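Local coordinates for protein globin III, extracellular (Lumbricus terrestris, PDB 1X9F) that probably carries oxygen as one haem-bearing globin subunit of the giant extracellular haemoglobin (erythrocruorin) of the earthworm, at residues His100-Val104 with Ile147-Leu151; Leu53-Val57 with His70-Ile74. All blocks are in the same frame, centred on the assembly; numbering follows the deposited sequence.

Interaction 1 of 2, residues His100-Val104 with Ile147-Leu151; sequences HQHEV and ISSRL. With HEM (protoporphyrin IX containing Fe), chain R.
In this globin fold the end of the proximal helix, helix 88-103 (the F helix of globins), meets the last modelled residues of the chain. H100 to E103 are helical. V104 has left the helix, but its N still bonds to H100 O at 3.2 Å. Helix 133-148 (the H helix) runs out here into a type I turn from S148 to L151, with L151 N bonded to S148 O at 3.3 Å. The nearest CA pairs are E103 with L151, 5.5 Å, and H102 with S148, 7.4 Å.

R150 buries more area than any other residue here. Its CB points toward the helix. With chi1 m and chi2 and chi3 t, the side chain reaches out to meet both H100 and E103. R150 CD lies over the face of the H100 ring, 3.9 Å from its centroid, a CH-pi contact. R150 NH1 makes a long salt bridge to E103 OE2 at 3.4 Å, with a weak hydrogen bond. D96, one helical turn before H100, accepts a weak hydrogen bond from H100.

H102 is the proximal histidine. Its CB points toward the C-terminal segment, with chi1 m and chi2 75°. H102 ND1 is hydrogen-bonded to the L98 carbonyl, and F113 meets the ring edge-to-face. I147 CG2 packs 3.6 Å from H102 ND1, while L151 CD2 reaches H102 O at 3.7 Å. I147 and L151 thus pack against H102. The ring's other nitrogen completes the link: H102 NE2 binds HEM FE at 2.0 Å.

Interaction 2 of 2, residues Leu53-Val57 with His70-Ile74; sequences LFKRV and HALRI. With HEM (protoporphyrin IX containing Fe), chain R; CMO (carbon monoxide), chain S.
This is the distal side of the globin haem pocket. A loop after helix 50-53 faces helix 65-83 (the E helix), on which H70 to I74 are helical. L53 ends its short helix, and its O touches HEM CMD at 3.4 Å. F54 leaves helical geometry (phi/psi -106/20°) and turns its CB toward the E helix. Its chi1 is m and chi2 114°. F54 CE2 lies 3.1 Å from H70 NE2. The two rings sit obliquely, with centroids 5.0 Å apart and planes at 60°.

R56 sends its guanidinium to a haem propionate, with R56 NH2 2.5 Å from HEM O2D. V57 N bonds back to F54 O at 3.2 Å. V57 CA is 6.7 Å from H70 CA, the nearest CA pair. V57 CG2 lies over the face of the H70 ring, 4.0 Å from its centroid, a CH-pi contact. V57 CG1 is 4.0 Å from R73 NH2. R73 has its salt bridge with E88 of the Globin II chain.

H70, the distal histidine, has chi1 t and chi2 76°. I74 CD1 is 3.1 Å from CMO O. H70 NE2 gives CMO O a weak hydrogen bond of 3.1 Å.

Interactions 1 and 2 lie on opposite faces of one haem. Their centres are 15 Å apart. Their nearest atoms are about 7 Å apart. They come in series along the chain: 53-57 with 70-74 closes before 100-104 with 147-151 opens. Helix 65-83 and helix 88-103, which follow each other, carry the distal and proximal histidines. Interaction 1 holds the proximal histidine that ligates the iron, and interaction 2 lines the carbon monoxide site. They are parts of the haem pocket between the E and F helices that is characteristic of globins. The haem is also hydrogen-bonded to H91 of the Globin II chain, so the pocket borders a subunit contact, consistent with the allosteric role of the dodecamer.

Interaction 1 of 2, residues His100-Val104 with Ile147-Leu151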
loop_
_atom_site.group_PDB
_atom_site.type_symbol
_atom_site.label_atom_id
_atom_site.label_comp_id
_atom_site.label_asym_id
_atom_site.label_seq_id
_atom_site.Cartn_x
_atom_site.Cartn_y
_atom_site.Cartn_z
ATOM N N HIS C 100 -3.210 27.098 44.015
ATOM C CA HIS C 100 -3.316 27.218 45.473
ATOM C C HIS C 100 -2.494 26.163 46.193
ATOM O O HIS C 100 -1.755 26.481 47.128
ATOM C CB HIS C 100 -4.776 27.160 45.933
ATOM C CG HIS C 100 -5.587 28.329 45.475
ATOM N ND1 HIS C 100 -5.377 29.607 45.947
ATOM C CD2 HIS C 100 -6.588 28.421 44.568
ATOM C CE1 HIS C 100 -6.225 30.433 45.361
ATOM N NE2 HIS C 100 -6.964 29.742 44.514
ATOM N N GLN C 101 -2.617 24.913 45.750
ATOM C CA GLN C 101 -1.908 23.811 46.390
ATOM C C GLN C 101 -0.385 24.008 46.425
ATOM O O GLN C 101 0.256 23.598 47.394
ATOM C CB GLN C 101 -2.266 22.463 45.743
ATOM C CG GLN C 101 -3.721 22.025 45.974
ATOM C CD GLN C 101 -4.023 20.656 45.380
ATOM O OE1 GLN C 101 -3.660 20.372 44.236
ATOM N NE2 GLN C 101 -4.696 19.807 46.153
ATOM N N HIS C 102 0.194 24.627 45.389
ATOM C CA HIS C 102 1.648 24.873 45.398
ATOM C C HIS C 102 1.996 26.143 46.157
ATOM O O HIS C 102 3.068 26.245 46.754
ATOM C CB HIS C 102 2.239 24.888 43.974
ATOM C CG HIS C 102 2.243 23.542 43.319
ATOM N ND1 HIS C 102 1.098 22.962 42.820
ATOM C CD2 HIS C 102 3.239 22.647 43.113
ATOM C CE1 HIS C 102 1.388 21.772 42.324
ATOM N NE2 HIS C 102 2.681 21.560 42.486
ATOM N N GLU C 103 1.075 27.100 46.136
ATOM C CA GLU C 103 1.214 28.360 46.847
ATOM C C GLU C 103 1.484 28.116 48.338
ATOM O O GLU C 103 2.375 28.744 48.921
ATOM C CB GLU C 103 -0.058 29.184 46.608
ATOM C CG GLU C 103 -0.294 30.398 47.492
ATOM C CD GLU C 103 -1.759 30.820 47.491
ATOM O OE1 GLU C 103 -2.592 30.083 48.067
ATOM O OE2 GLU C 103 -2.078 31.887 46.922
ATOM N N VAL C 104 0.752 27.182 48.941
ATOM C CA VAL C 104 0.922 26.901 50.365
ATOM C C VAL C 104 2.179 26.091 50.694
ATOM O O VAL C 104 2.390 25.720 51.850
ATOM C CB VAL C 104 -0.328 26.223 51.005
ATOM C CG1 VAL C 104 -1.573 27.082 50.803
ATOM C CG2 VAL C 104 -0.542 24.807 50.460
ATOM N N ILE C 147 -0.332 27.127 37.063
ATOM C CA ILE C 147 -0.038 26.488 38.348
ATOM C C ILE C 147 0.961 27.311 39.169
ATOM O O ILE C 147 0.858 27.369 40.395
ATOM C CB ILE C 147 0.478 25.044 38.142
ATOM C CG1 ILE C 147 -0.563 24.219 37.379
ATOM C CG2 ILE C 147 0.776 24.373 39.482
ATOM C CD1 ILE C 147 -0.042 22.903 36.820
ATOM N N SER C 148 1.907 27.962 38.495
ATOM C CA SER C 148 2.989 28.673 39.189
ATOM C C SER C 148 2.773 30.183 39.391
ATOM O O SER C 148 3.638 30.862 39.949
ATOM C CB SER C 148 4.326 28.420 38.486
ATOM O OG SER C 148 4.331 28.983 37.181
ATOM N N SER C 149 1.621 30.693 38.950
ATOM C CA SER C 149 1.279 32.129 39.041
ATOM C C SER C 149 1.185 32.682 40.472
ATOM O O SER C 149 1.469 33.861 40.710
ATOM C CB SER C 149 -0.034 32.411 38.298
ATOM O OG SER C 149 -1.118 31.704 38.879
ATOM N N ARG C 150 0.780 31.823 41.406
ATOM C CA ARG C 150 0.593 32.193 42.813
ATOM C C ARG C 150 1.848 32.029 43.648
ATOM O O ARG C 150 1.788 32.025 44.883
ATOM C CB ARG C 150 -0.510 31.346 43.434
ATOM C CG ARG C 150 -1.869 31.883 43.162
ATOM C CD ARG C 150 -2.973 31.002 43.669
ATOM N NE ARG C 150 -4.254 31.509 43.197
ATOM C CZ ARG C 150 -4.919 32.518 43.759
ATOM N NH1 ARG C 150 -4.442 33.138 44.838
ATOM N NH2 ARG C 150 -6.080 32.900 43.243
ATOM N N LEU C 151 2.984 31.885 42.977
ATOM C CA LEU C 151 4.249 31.708 43.668
ATOM C C LEU C 151 4.978 33.038 43.742
ATOM O O LEU C 151 5.298 33.518 44.828
ATOM C CB LEU C 151 5.107 30.653 42.964
ATOM C CG LEU C 151 4.537 29.236 42.855
ATOM C CD1 LEU C 151 5.465 28.366 42.013
ATOM C CD2 LEU C 151 4.317 28.610 44.228
HETATM C CHA HEM R . 2.106 18.463 45.244
HETATM C CHB HEM R . 0.588 18.629 40.584
HETATM C CHC HEM R . 4.814 20.642 39.206
HETATM C CHD HEM R . 6.180 20.802 43.922
HETATM C C1A HEM R . 1.294 18.263 44.027
HETATM C C2A HEM R . 0.065 17.607 44.078
HETATM C C3A HEM R . -0.430 17.631 42.699
HETATM C C4A HEM R . 0.662 18.343 42.016
HETATM C CMA HEM R . -1.710 17.078 42.124
HETATM C CAA HEM R . -0.611 16.998 45.277
HETATM C CBA HEM R . -1.671 17.946 45.805
HETATM C CGA HEM R . -2.340 17.265 46.969
HETATM O O1A HEM R . -3.240 16.430 46.736
HETATM O O2A HEM R . -1.964 17.561 48.123
HETATM C C1B HEM R . 1.650 19.213 39.771
HETATM C C2B HEM R . 1.517 19.301 38.390
HETATM C C3B HEM R . 2.718 19.837 38.061
HETATM C C4B HEM R . 3.465 20.066 39.196
HETATM C CMB HEM R . 0.371 18.900 37.489
HETATM C CAB HEM R . 3.051 20.162 36.809
HETATM C CBB HEM R . 3.091 20.291 35.451
HETATM C C1C HEM R . 5.596 20.859 40.435
HETATM C C2C HEM R . 6.868 21.406 40.399
HETATM C C3C HEM R . 7.210 21.452 41.725
HETATM C C4C HEM R . 6.175 20.910 42.453
HETATM C CMC HEM R . 7.664 21.876 39.208
HETATM C CAC HEM R . 8.513 21.917 42.260
HETATM C CBC HEM R . 8.787 23.075 42.995
HETATM C C1D HEM R . 5.152 20.156 44.752
HETATM C C2D HEM R . 5.329 19.986 46.123
HETATM C C3D HEM R . 4.193 19.331 46.547
HETATM C C4D HEM R . 3.409 19.151 45.302
HETATM C CMD HEM R . 6.505 20.442 46.956
HETATM C CAD HEM R . 3.839 18.889 47.941
HETATM C CBD HEM R . 4.461 17.516 48.154
HETATM C CGD HEM R . 3.991 17.037 49.498
HETATM O O1D HEM R . 4.672 17.311 50.509
HETATM O O2D HEM R . 2.927 16.392 49.533
HETATM N NA HEM R . 1.679 18.745 42.811
HETATM N NB HEM R . 2.817 19.657 40.318
HETATM N NC HEM R . 5.133 20.553 41.682
HETATM N ND HEM R . 4.012 19.662 44.204
HETATM FE FE HEM R . 3.394 19.686 42.268
#

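Interaction 2 of 2, residues Leu53-Val57 with His70-Ile74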
loop_
_atom_site.group_PDB
_atom_site.type_symbol
_atom_site.label_atom_id
_atom_site.label_comp_id
_atom_site.label_asym_id
_atom_site.label_seq_id
_atom_site.Cartn_x
_atom_site.Cartn_y
_atom_site.Cartn_z
ATOM N N LEU C 53 11.911 20.261 49.318
ATOM C CA LEU C 53 10.486 20.481 49.043
ATOM C C LEU C 53 9.684 19.181 49.050
ATOM O O LEU C 53 8.498 19.178 49.384
ATOM C CB LEU C 53 10.318 21.212 47.705
ATOM C CG LEU C 53 11.044 22.557 47.592
ATOM C CD1 LEU C 53 11.244 22.949 46.138
ATOM C CD2 LEU C 53 10.287 23.638 48.337
ATOM N N PHE C 54 10.350 18.081 48.708
ATOM C CA PHE C 54 9.710 16.768 48.622
ATOM C C PHE C 54 10.053 15.802 49.781
ATOM O O PHE C 54 9.886 14.582 49.651
ATOM C CB PHE C 54 10.009 16.126 47.255
ATOM C CG PHE C 54 9.343 16.823 46.094
ATOM C CD1 PHE C 54 10.098 17.479 45.130
ATOM C CD2 PHE C 54 7.963 16.818 45.966
ATOM C CE1 PHE C 54 9.488 18.118 44.056
ATOM C CE2 PHE C 54 7.355 17.456 44.904
ATOM C CZ PHE C 54 8.120 18.106 43.946
ATOM N N LYS C 55 10.514 16.341 50.910
ATOM C CA LYS C 55 10.833 15.532 52.094
ATOM C C LYS C 55 9.593 14.817 52.626
ATOM O O LYS C 55 9.642 13.632 52.968
ATOM C CB LYS C 55 11.450 16.419 53.183
ATOM C CG LYS C 55 11.840 15.703 54.475
ATOM C CD LYS C 55 12.554 16.657 55.438
ATOM C CE LYS C 55 12.674 16.062 56.841
ATOM N NZ LYS C 55 13.395 14.743 56.856
ATOM N N ARG C 56 8.484 15.553 52.678
ATOM C CA ARG C 56 7.208 15.042 53.164
ATOM C C ARG C 56 6.759 13.806 52.371
ATOM O O ARG C 56 6.030 12.960 52.897
ATOM C CB ARG C 56 6.142 16.158 53.103
ATOM C CG ARG C 56 4.979 16.044 54.098
ATOM C CD ARG C 56 3.882 15.038 53.720
ATOM N NE ARG C 56 2.951 15.510 52.687
ATOM C CZ ARG C 56 2.125 14.717 51.994
ATOM N NH1 ARG C 56 2.120 13.406 52.201
ATOM N NH2 ARG C 56 1.308 15.235 51.086
ATOM N N VAL C 57 7.206 13.691 51.119
ATOM C CA VAL C 57 6.812 12.539 50.299
ATOM C C VAL C 57 7.919 11.506 50.096
ATOM O O VAL C 57 7.763 10.574 49.303
ATOM C CB VAL C 57 6.193 12.950 48.933
ATOM C CG1 VAL C 57 4.804 13.546 49.133
ATOM C CG2 VAL C 57 7.106 13.903 48.162
ATOM N N HIS C 70 2.922 9.916 45.336
ATOM C CA HIS C 70 3.063 11.291 44.941
ATOM C C HIS C 70 3.255 11.435 43.429
ATOM O O HIS C 70 2.681 12.327 42.802
ATOM C CB HIS C 70 4.237 11.894 45.675
ATOM C CG HIS C 70 4.574 13.266 45.214
ATOM N ND1 HIS C 70 3.830 14.368 45.571
ATOM C CD2 HIS C 70 5.569 13.716 44.418
ATOM C CE1 HIS C 70 4.361 15.442 45.022
ATOM N NE2 HIS C 70 5.416 15.074 44.316
ATOM N N ALA C 71 4.071 10.561 42.851
ATOM C CA ALA C 71 4.343 10.612 41.424
ATOM C C ALA C 71 3.064 10.362 40.632
ATOM O O ALA C 71 2.830 11.011 39.612
ATOM C CB ALA C 71 5.417 9.612 41.053
ATOM N N LEU C 72 2.239 9.429 41.110
ATOM C CA LEU C 72 0.909 9.209 40.544
ATOM C C LEU C 72 0.082 10.478 40.647
ATOM O O LEU C 72 -0.660 10.829 39.728
ATOM C CB LEU C 72 0.183 8.077 41.279
ATOM C CG LEU C 72 0.661 6.658 40.984
ATOM C CD1 LEU C 72 0.075 5.686 41.985
ATOM C CD2 LEU C 72 0.291 6.242 39.562
ATOM N N ARG C 73 0.226 11.161 41.778
ATOM C CA ARG C 73 -0.544 12.358 42.066
ATOM C C ARG C 73 -0.232 13.491 41.086
ATOM O O ARG C 73 -1.153 14.064 40.501
ATOM C CB ARG C 73 -0.328 12.786 43.516
ATOM C CG ARG C 73 -1.624 13.045 44.267
ATOM C CD ARG C 73 -1.675 12.415 45.651
ATOM N NE ARG C 73 -0.484 12.745 46.428
ATOM C CZ ARG C 73 0.105 11.934 47.296
ATOM N NH1 ARG C 73 -0.369 10.713 47.526
ATOM N NH2 ARG C 73 1.195 12.347 47.936
ATOM N N ILE C 74 1.051 13.807 40.899
ATOM C CA ILE C 74 1.452 14.837 39.932
ATOM C C ILE C 74 1.105 14.450 38.499
ATOM O O ILE C 74 0.686 15.293 37.699
ATOM C CB ILE C 74 2.962 15.148 39.992
ATOM C CG1 ILE C 74 3.321 16.104 38.841
ATOM C CG2 ILE C 74 3.793 13.863 39.911
ATOM C CD1 ILE C 74 4.828 16.415 38.657
HETATM C CHA HEM R . 2.106 18.463 45.244
HETATM C CHB HEM R . 0.588 18.629 40.584
HETATM C CHC HEM R . 4.814 20.642 39.206
HETATM C CHD HEM R . 6.180 20.802 43.922
HETATM C C1A HEM R . 1.294 18.263 44.027
HETATM C C2A HEM R . 0.065 17.607 44.078
HETATM C C3A HEM R . -0.430 17.631 42.699
HETATM C C4A HEM R . 0.662 18.343 42.016
HETATM C CMA HEM R . -1.710 17.078 42.124
HETATM C CAA HEM R . -0.611 16.998 45.277
HETATM C CBA HEM R . -1.671 17.946 45.805
HETATM C CGA HEM R . -2.340 17.265 46.969
HETATM O O1A HEM R . -3.240 16.430 46.736
HETATM O O2A HEM R . -1.964 17.561 48.123
HETATM C C1B HEM R . 1.650 19.213 39.771
HETATM C C2B HEM R . 1.517 19.301 38.390
HETATM C C3B HEM R . 2.718 19.837 38.061
HETATM C C4B HEM R . 3.465 20.066 39.196
HETATM C CMB HEM R . 0.371 18.900 37.489
HETATM C CAB HEM R . 3.051 20.162 36.809
HETATM C CBB HEM R . 3.091 20.291 35.451
HETATM C C1C HEM R . 5.596 20.859 40.435
HETATM C C2C HEM R . 6.868 21.406 40.399
HETATM C C3C HEM R . 7.210 21.452 41.725
HETATM C C4C HEM R . 6.175 20.910 42.453
HETATM C CMC HEM R . 7.664 21.876 39.208
HETATM C CAC HEM R . 8.513 21.917 42.260
HETATM C CBC HEM R . 8.787 23.075 42.995
HETATM C C1D HEM R . 5.152 20.156 44.752
HETATM C C2D HEM R . 5.329 19.986 46.123
HETATM C C3D HEM R . 4.193 19.331 46.547
HETATM C C4D HEM R . 3.409 19.151 45.302
HETATM C CMD HEM R . 6.505 20.442 46.956
HETATM C CAD HEM R . 3.839 18.889 47.941
HETATM C CBD HEM R . 4.461 17.516 48.154
HETATM C CGD HEM R . 3.991 17.037 49.498
HETATM O O1D HEM R . 4.672 17.311 50.509
HETATM O O2D HEM R . 2.927 16.392 49.533
HETATM N NA HEM R . 1.679 18.745 42.811
HETATM N NB HEM R . 2.817 19.657 40.318
HETATM N NC HEM R . 5.133 20.553 41.682
HETATM N ND HEM R . 4.012 19.662 44.204
HETATM FE FE HEM R . 3.394 19.686 42.268
HETATM C C CMO S . 4.434 17.595 42.094
HETATM O O CMO S . 5.306 16.823 41.734
#